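Local coordinates for protein putative uronate isomerase (Thermotoga maritima, PDB 4NAR) that is of uncertain function but may act as a lactate racemase-like isomerase, at residues R266-I275 with F404-G415. Sequence-based numbering, arbitrary orientation.
Sequences RPLRRAVQVI and FMDEDSLWIVPG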
ATOM      1  N   ARG A 266      -4.092 -27.693   2.705  1.00 42.79           N
ATOM      2  CA  ARG A 266      -4.002 -27.931   4.139  1.00 43.52           C
ATOM      3  C   ARG A 266      -3.585 -26.646   4.824  1.00 40.87           C
ATOM      4  O   ARG A 266      -2.744 -25.914   4.299  1.00 40.92           O
ATOM      5  CB  ARG A 266      -2.947 -28.998   4.417  1.00 57.51           C
ATOM      6  CG  ARG A 266      -3.138 -29.785   5.709  1.00 68.94           C
ATOM      7  CD  ARG A 266      -2.458 -31.152   5.589  1.00 75.71           C
ATOM      8  NE  ARG A 266      -2.344 -31.543   4.183  1.00 78.19           N
ATOM      9  CZ  ARG A 266      -1.190 -31.695   3.537  1.00 77.86           C
ATOM     10  NH1 ARG A 266      -0.038 -31.517   4.178  1.00 74.55           N
ATOM     11  NH2 ARG A 266      -1.188 -32.036   2.253  1.00 78.08           N
ATOM     12  N   PRO A 267      -4.168 -26.364   6.001  1.00 43.02           N
ATOM     13  CA  PRO A 267      -3.699 -25.243   6.831  1.00 35.36           C
ATOM     14  C   PRO A 267      -2.201 -25.369   7.132  1.00 36.89           C
ATOM     15  O   PRO A 267      -1.698 -26.491   7.289  1.00 37.70           O
ATOM     16  CB  PRO A 267      -4.512 -25.408   8.120  1.00 34.08           C
ATOM     17  CG  PRO A 267      -5.801 -26.079   7.657  1.00 34.27           C
ATOM     18  CD  PRO A 267      -5.356 -27.030   6.571  1.00 37.15           C
ATOM     19  N   LEU A 268      -1.496 -24.242   7.210  1.00 32.12           N
ATOM     20  CA  LEU A 268      -0.054 -24.279   7.453  1.00 35.37           C
ATOM     21  C   LEU A 268       0.281 -24.232   8.939  1.00 35.50           C
ATOM     22  O   LEU A 268      -0.348 -23.490   9.696  1.00 43.89           O
ATOM     23  CB  LEU A 268       0.646 -23.115   6.747  1.00 33.98           C
ATOM     24  CG  LEU A 268       0.563 -23.057   5.221  1.00 36.37           C
ATOM     25  CD1 LEU A 268       1.317 -21.826   4.711  1.00 34.60           C
ATOM     26  CD2 LEU A 268       1.106 -24.347   4.602  1.00 27.53           C
ATOM     27  N   ARG A 269       1.278 -25.008   9.357  1.00 40.25           N
ATOM     28  CA  ARG A 269       1.761 -24.927  10.732  1.00 38.99           C
ATOM     29  C   ARG A 269       2.944 -23.953  10.806  1.00 34.23           C
ATOM     30  O   ARG A 269       3.190 -23.319  11.836  1.00 37.69           O
ATOM     31  CB  ARG A 269       2.112 -26.318  11.280  1.00 45.50           C
ATOM     32  CG  ARG A 269       3.484 -26.399  11.953  1.00 64.63           C
ATOM     33  CD  ARG A 269       3.491 -27.305  13.188  1.00 74.88           C
ATOM     34  NE  ARG A 269       2.575 -26.845  14.240  1.00 84.76           N
ATOM     35  CZ  ARG A 269       2.795 -25.808  15.056  1.00 80.73           C
ATOM     36  NH1 ARG A 269       3.907 -25.076  14.952  1.00 72.54           N
ATOM     37  NH2 ARG A 269       1.889 -25.497  15.978  1.00 81.21           N
ATOM     38  N   ARG A 270       3.650 -23.816   9.690  1.00 30.12           N
ATOM     39  CA  ARG A 270       4.796 -22.913   9.604  1.00 29.81           C
ATOM     40  C   ARG A 270       4.827 -22.247   8.232  1.00 35.06           C
ATOM     41  O   ARG A 270       4.716 -22.918   7.198  1.00 34.12           O
ATOM     42  CB  ARG A 270       6.112 -23.671   9.830  1.00 34.03           C
ATOM     43  CG  ARG A 270       6.642 -23.624  11.256  1.00 44.07           C
ATOM     44  CD  ARG A 270       7.135 -24.992  11.749  1.00 45.80           C
ATOM     45  NE  ARG A 270       8.163 -25.575  10.888  1.00 46.86           N
ATOM     46  CZ  ARG A 270       9.474 -25.428  11.068  1.00 41.58           C
ATOM     47  NH1 ARG A 270       9.936 -24.697  12.079  1.00 48.19           N
ATOM     48  NH2 ARG A 270      10.327 -26.002  10.229  1.00 32.49           N
ATOM     49  N   ALA A 271       4.970 -20.927   8.226  1.00 32.68           N
ATOM     50  CA  ALA A 271       5.164 -20.178   6.988  1.00 28.97           C
ATOM     51  C   ALA A 271       6.302 -19.192   7.193  1.00 26.30           C
ATOM     52  O   ALA A 271       6.267 -18.377   8.131  1.00 28.73           O
ATOM     53  CB  ALA A 271       3.880 -19.444   6.584  1.00 23.06           C
ATOM     54  N   VAL A 272       7.323 -19.276   6.343  1.00 26.87           N
ATOM     55  CA  VAL A 272       8.383 -18.275   6.358  1.00 22.04           C
ATOM     56  C   VAL A 272       8.156 -17.317   5.199  1.00 21.83           C
ATOM     57  O   VAL A 272       8.228 -17.716   4.028  1.00 17.99           O
ATOM     58  CB  VAL A 272       9.796 -18.889   6.246  1.00 25.34           C
ATOM     59  CG1 VAL A 272      10.855 -17.791   6.127  1.00 20.70           C
ATOM     60  CG2 VAL A 272      10.097 -19.784   7.448  1.00 30.11           C
ATOM     61  N   GLN A 273       7.858 -16.062   5.531  1.00 19.75           N
ATOM     62  CA  GLN A 273       7.723 -15.021   4.526  1.00 22.19           C
ATOM     63  C   GLN A 273       9.103 -14.422   4.226  1.00 23.17           C
ATOM     64  O   GLN A 273       9.673 -13.692   5.040  1.00 25.71           O
ATOM     65  CB  GLN A 273       6.727 -13.953   4.993  1.00 19.78           C
ATOM     66  CG  GLN A 273       5.269 -14.421   4.935  1.00 23.44           C
ATOM     67  CD  GLN A 273       4.670 -14.354   3.528  1.00 26.74           C
ATOM     68  OE1 GLN A 273       5.389 -14.373   2.519  1.00 26.31           O
ATOM     69  NE2 GLN A 273       3.338 -14.287   3.458  1.00 22.64           N
ATOM     70  N   VAL A 274       9.642 -14.749   3.058  1.00 29.30           N
ATOM     71  CA  VAL A 274      10.995 -14.326   2.699  1.00 29.17           C
ATOM     72  C   VAL A 274      10.985 -12.892   2.127  1.00 29.30           C
ATOM     73  O   VAL A 274      10.697 -12.688   0.950  1.00 24.61           O
ATOM     74  CB  VAL A 274      11.608 -15.324   1.695  1.00 29.53           C
ATOM     75  CG1 VAL A 274      13.021 -14.912   1.293  1.00 16.74           C
ATOM     76  CG2 VAL A 274      11.559 -16.742   2.276  1.00 20.58           C
ATOM     77  N   ILE A 275      11.294 -11.903   2.967  1.00 31.65           N
ATOM     78  CA  ILE A 275      11.060 -10.495   2.620  1.00 25.42           C
ATOM     79  C   ILE A 275      12.218  -9.845   1.857  1.00 25.95           C
ATOM     80  O   ILE A 275      13.381  -9.936   2.274  1.00 26.59           O
ATOM     81  CB  ILE A 275      10.757  -9.625   3.885  1.00 28.55           C
ATOM     82  CG1 ILE A 275       9.638 -10.236   4.728  1.00 21.58           C
ATOM     83  CG2 ILE A 275      10.412  -8.189   3.495  1.00 19.09           C
ATOM     84  CD1 ILE A 275       8.386 -10.548   3.942  1.00 26.38           C
ATOM     85  N   PHE A 404      12.339 -26.017   5.953  1.00 22.78           N
ATOM     86  CA  PHE A 404      10.910 -25.721   5.790  1.00 34.80           C
ATOM     87  C   PHE A 404      10.236 -26.404   4.607  1.00 33.36           C
ATOM     88  O   PHE A 404       9.382 -25.799   3.951  1.00 36.10           O
ATOM     89  CB  PHE A 404      10.648 -24.197   5.778  1.00 29.20           C
ATOM     90  CG  PHE A 404      11.041 -23.513   7.062  1.00 27.87           C
ATOM     91  CD1 PHE A 404      10.131 -23.372   8.101  1.00 28.08           C
ATOM     92  CD2 PHE A 404      12.338 -23.060   7.253  1.00 27.55           C
ATOM     93  CE1 PHE A 404      10.500 -22.758   9.305  1.00 31.04           C
ATOM     94  CE2 PHE A 404      12.714 -22.446   8.450  1.00 29.95           C
ATOM     95  CZ  PHE A 404      11.793 -22.293   9.475  1.00 24.43           C
HETATM   96  N   MSE A 405      10.595 -27.664   4.361  1.00 35.47           N
HETATM   97  CA  MSE A 405      10.038 -28.410   3.226  1.00 46.02           C
HETATM   98  C   MSE A 405       9.103 -29.541   3.641  1.00 42.07           C
HETATM   99  O   MSE A 405       8.592 -30.279   2.795  1.00 43.48           O
HETATM  100  CB  MSE A 405      11.158 -28.989   2.363  1.00 62.74           C
HETATM  101  CG  MSE A 405      12.451 -28.193   2.412  1.00 70.98           C
HETATM  102 SE   MSE A 405      13.086 -27.684   0.627  1.00166.92          SE
HETATM  103  CE  MSE A 405      12.132 -25.976   0.419  1.00 44.78           C
ATOM    104  N   ASP A 406       8.894 -29.681   4.943  1.00 47.07           N
ATOM    105  CA  ASP A 406       7.966 -30.670   5.483  1.00 52.55           C
ATOM    106  C   ASP A 406       6.539 -30.398   4.994  1.00 56.78           C
ATOM    107  O   ASP A 406       6.239 -29.307   4.487  1.00 44.35           O
ATOM    108  CB  ASP A 406       8.033 -30.646   7.005  1.00 53.72           C
ATOM    109  CG  ASP A 406       8.793 -29.433   7.526  1.00 68.04           C
ATOM    110  OD1 ASP A 406       8.134 -28.446   7.927  1.00 68.49           O
ATOM    111  OD2 ASP A 406      10.049 -29.455   7.519  1.00 70.63           O
ATOM    112  N   GLU A 407       5.662 -31.387   5.135  1.00 57.18           N
ATOM    113  CA  GLU A 407       4.332 -31.298   4.532  1.00 59.46           C
ATOM    114  C   GLU A 407       3.535 -30.028   4.879  1.00 59.11           C
ATOM    115  O   GLU A 407       2.852 -29.482   4.004  1.00 60.64           O
ATOM    116  CB  GLU A 407       3.509 -32.553   4.831  1.00 68.32           C
ATOM    117  CG  GLU A 407       3.110 -32.703   6.284  1.00 79.08           C
ATOM    118  CD  GLU A 407       2.534 -34.070   6.587  1.00 92.33           C
ATOM    119  OE1 GLU A 407       3.242 -35.078   6.356  1.00 94.87           O
ATOM    120  OE2 GLU A 407       1.374 -34.138   7.053  1.00 97.87           O
ATOM    121  N   ASP A 408       3.624 -29.550   6.124  1.00 43.71           N
ATOM    122  CA  ASP A 408       2.823 -28.391   6.530  1.00 47.75           C
ATOM    123  C   ASP A 408       3.636 -27.116   6.843  1.00 45.51           C
ATOM    124  O   ASP A 408       3.235 -26.278   7.662  1.00 43.27           O
ATOM    125  CB  ASP A 408       1.881 -28.762   7.678  1.00 60.21           C
ATOM    126  CG  ASP A 408       0.767 -29.704   7.231  1.00 74.92           C
ATOM    127  OD1 ASP A 408       0.564 -29.838   6.005  1.00 85.19           O
ATOM    128  OD2 ASP A 408       0.088 -30.303   8.097  1.00 73.21           O
ATOM    129  N   SER A 409       4.776 -26.973   6.174  1.00 36.44           N
ATOM    130  CA  SER A 409       5.536 -25.735   6.224  1.00 37.93           C
ATOM    131  C   SER A 409       5.657 -25.146   4.823  1.00 38.18           C
ATOM    132  O   SER A 409       5.480 -25.851   3.827  1.00 41.01           O
ATOM    133  CB  SER A 409       6.921 -25.962   6.828  1.00 36.09           C
ATOM    134  OG  SER A 409       6.805 -26.538   8.118  1.00 37.32           O
ATOM    135  N   LEU A 410       5.951 -23.854   4.745  1.00 35.63           N
ATOM    136  CA  LEU A 410       6.060 -23.187   3.456  1.00 26.30           C
ATOM    137  C   LEU A 410       7.115 -22.083   3.471  1.00 27.08           C
ATOM    138  O   LEU A 410       7.127 -21.220   4.359  1.00 30.14           O
ATOM    139  CB  LEU A 410       4.708 -22.605   3.030  1.00 31.56           C
ATOM    140  CG  LEU A 410       4.037 -23.214   1.789  1.00 38.00           C
ATOM    141  CD1 LEU A 410       3.179 -22.170   1.085  1.00 31.00           C
ATOM    142  CD2 LEU A 410       5.045 -23.852   0.814  1.00 26.18           C
ATOM    143  N   TRP A 411       7.987 -22.121   2.472  1.00 23.77           N
ATOM    144  CA  TRP A 411       9.006 -21.109   2.255  1.00 26.77           C
ATOM    145  C   TRP A 411       8.492 -20.237   1.110  1.00 27.43           C
ATOM    146  O   TRP A 411       8.506 -20.646  -0.054  1.00 31.21           O
ATOM    147  CB  TRP A 411      10.322 -21.796   1.886  1.00 19.58           C
ATOM    148  CG  TRP A 411      11.540 -20.930   1.816  1.00 28.69           C
ATOM    149  CD1 TRP A 411      12.108 -20.405   0.688  1.00 24.16           C
ATOM    150  CD2 TRP A 411      12.383 -20.533   2.912  1.00 28.89           C
ATOM    151  NE1 TRP A 411      13.243 -19.695   1.014  1.00 24.88           N
ATOM    152  CE2 TRP A 411      13.430 -19.754   2.373  1.00 28.43           C
ATOM    153  CE3 TRP A 411      12.346 -20.747   4.296  1.00 26.44           C
ATOM    154  CZ2 TRP A 411      14.430 -19.194   3.169  1.00 29.78           C
ATOM    155  CZ3 TRP A 411      13.336 -20.193   5.083  1.00 26.43           C
ATOM    156  CH2 TRP A 411      14.363 -19.421   4.520  1.00 30.59           C
ATOM    157  N   ILE A 412       8.014 -19.045   1.458  1.00 24.90           N
ATOM    158  CA  ILE A 412       7.338 -18.164   0.512  1.00 19.52           C
ATOM    159  C   ILE A 412       8.280 -17.124  -0.066  1.00 26.13           C
ATOM    160  O   ILE A 412       8.754 -16.235   0.657  1.00 27.11           O
ATOM    161  CB  ILE A 412       6.150 -17.436   1.193  1.00 39.23           C
ATOM    162  CG1 ILE A 412       5.258 -18.442   1.937  1.00 32.37           C
ATOM    163  CG2 ILE A 412       5.338 -16.626   0.170  1.00 32.86           C
ATOM    164  CD1 ILE A 412       4.170 -17.772   2.770  1.00 26.47           C
ATOM    165  N   VAL A 413       8.558 -17.253  -1.365  1.00 33.60           N
ATOM    166  CA  VAL A 413       9.362 -16.283  -2.111  1.00 34.11           C
ATOM    167  C   VAL A 413       8.617 -15.929  -3.386  1.00 30.63           C
ATOM    168  O   VAL A 413       8.205 -16.825  -4.120  1.00 33.93           O
ATOM    169  CB  VAL A 413      10.741 -16.854  -2.528  1.00 37.30           C
ATOM    170  CG1 VAL A 413      11.534 -15.816  -3.342  1.00 39.88           C
ATOM    171  CG2 VAL A 413      11.550 -17.296  -1.321  1.00 28.17           C
ATOM    172  N   PRO A 414       8.419 -14.626  -3.646  1.00 29.37           N
ATOM    173  CA  PRO A 414       8.785 -13.511  -2.758  1.00 29.37           C
ATOM    174  C   PRO A 414       7.732 -13.269  -1.668  1.00 26.32           C
ATOM    175  O   PRO A 414       6.515 -13.398  -1.890  1.00 22.80           O
ATOM    176  CB  PRO A 414       8.848 -12.313  -3.711  1.00 29.24           C
ATOM    177  CG  PRO A 414       7.809 -12.644  -4.766  1.00 35.11           C
ATOM    178  CD  PRO A 414       7.869 -14.154  -4.935  1.00 33.85           C
ATOM    179  N   GLY A 415       8.205 -12.904  -0.485  1.00 22.72           N
ATOM    180  CA  GLY A 415       7.312 -12.811   0.653  1.00 20.87           C
ATOM    181  C   GLY A 415       6.407 -11.594   0.661  1.00 26.12           C
ATOM    182  O   GLY A 415       6.791 -10.493   0.220  1.00 21.60           O
TER
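Phe404 lies between Val272 and Arg270, which reach it from opposite sides of the ring plane. Val272 CG2 sits over the middle of one face, a CH-pi contact 3.5 Å from the ring centroid. Beyond the other, the Arg270 guanidinium lies nearly parallel, its plane turned 19° from the ring, with Phe404 CE1 over its face, 3.4 Å from Arg270 CZ. Bends at chi2 and chi3 (56°) fold the arginine back so its edge meets Ser409: NE donates to OG at 3.2 Å, while the Asp406 carboxylate adds opposite charge nearby. A leucine at Arg270 would probably leave Ser409 OG short of a donor, Phe404 without its flat neighbour and Asp406 without positive charge nearby. Trp411 presents one face to Val274 CG2, 3.7 Å from the centroid of the five-membered ring; beta-branched valines suit these sites: Val272 also sets CG1 alongside Trp411 CZ3, and Val274 its CB and CG1 against Val413. Ahead of the strands, Arg266 NH1 meets Asp408 OD1 on its syn side in a 2.6 Å salt bridge. Asp408 O accepts from the backbone N of Arg269 and Arg270, where strand 268-274 turns a corner. At Gly415, whose N bonds to Val274 O, a CB would collide with Val274 N. The backbone ladder, including Val272 N to Leu410 O at 2.8 Å, joins 409-412 to 268-274 as the outermost strand of a five-stranded parallel beta sheet.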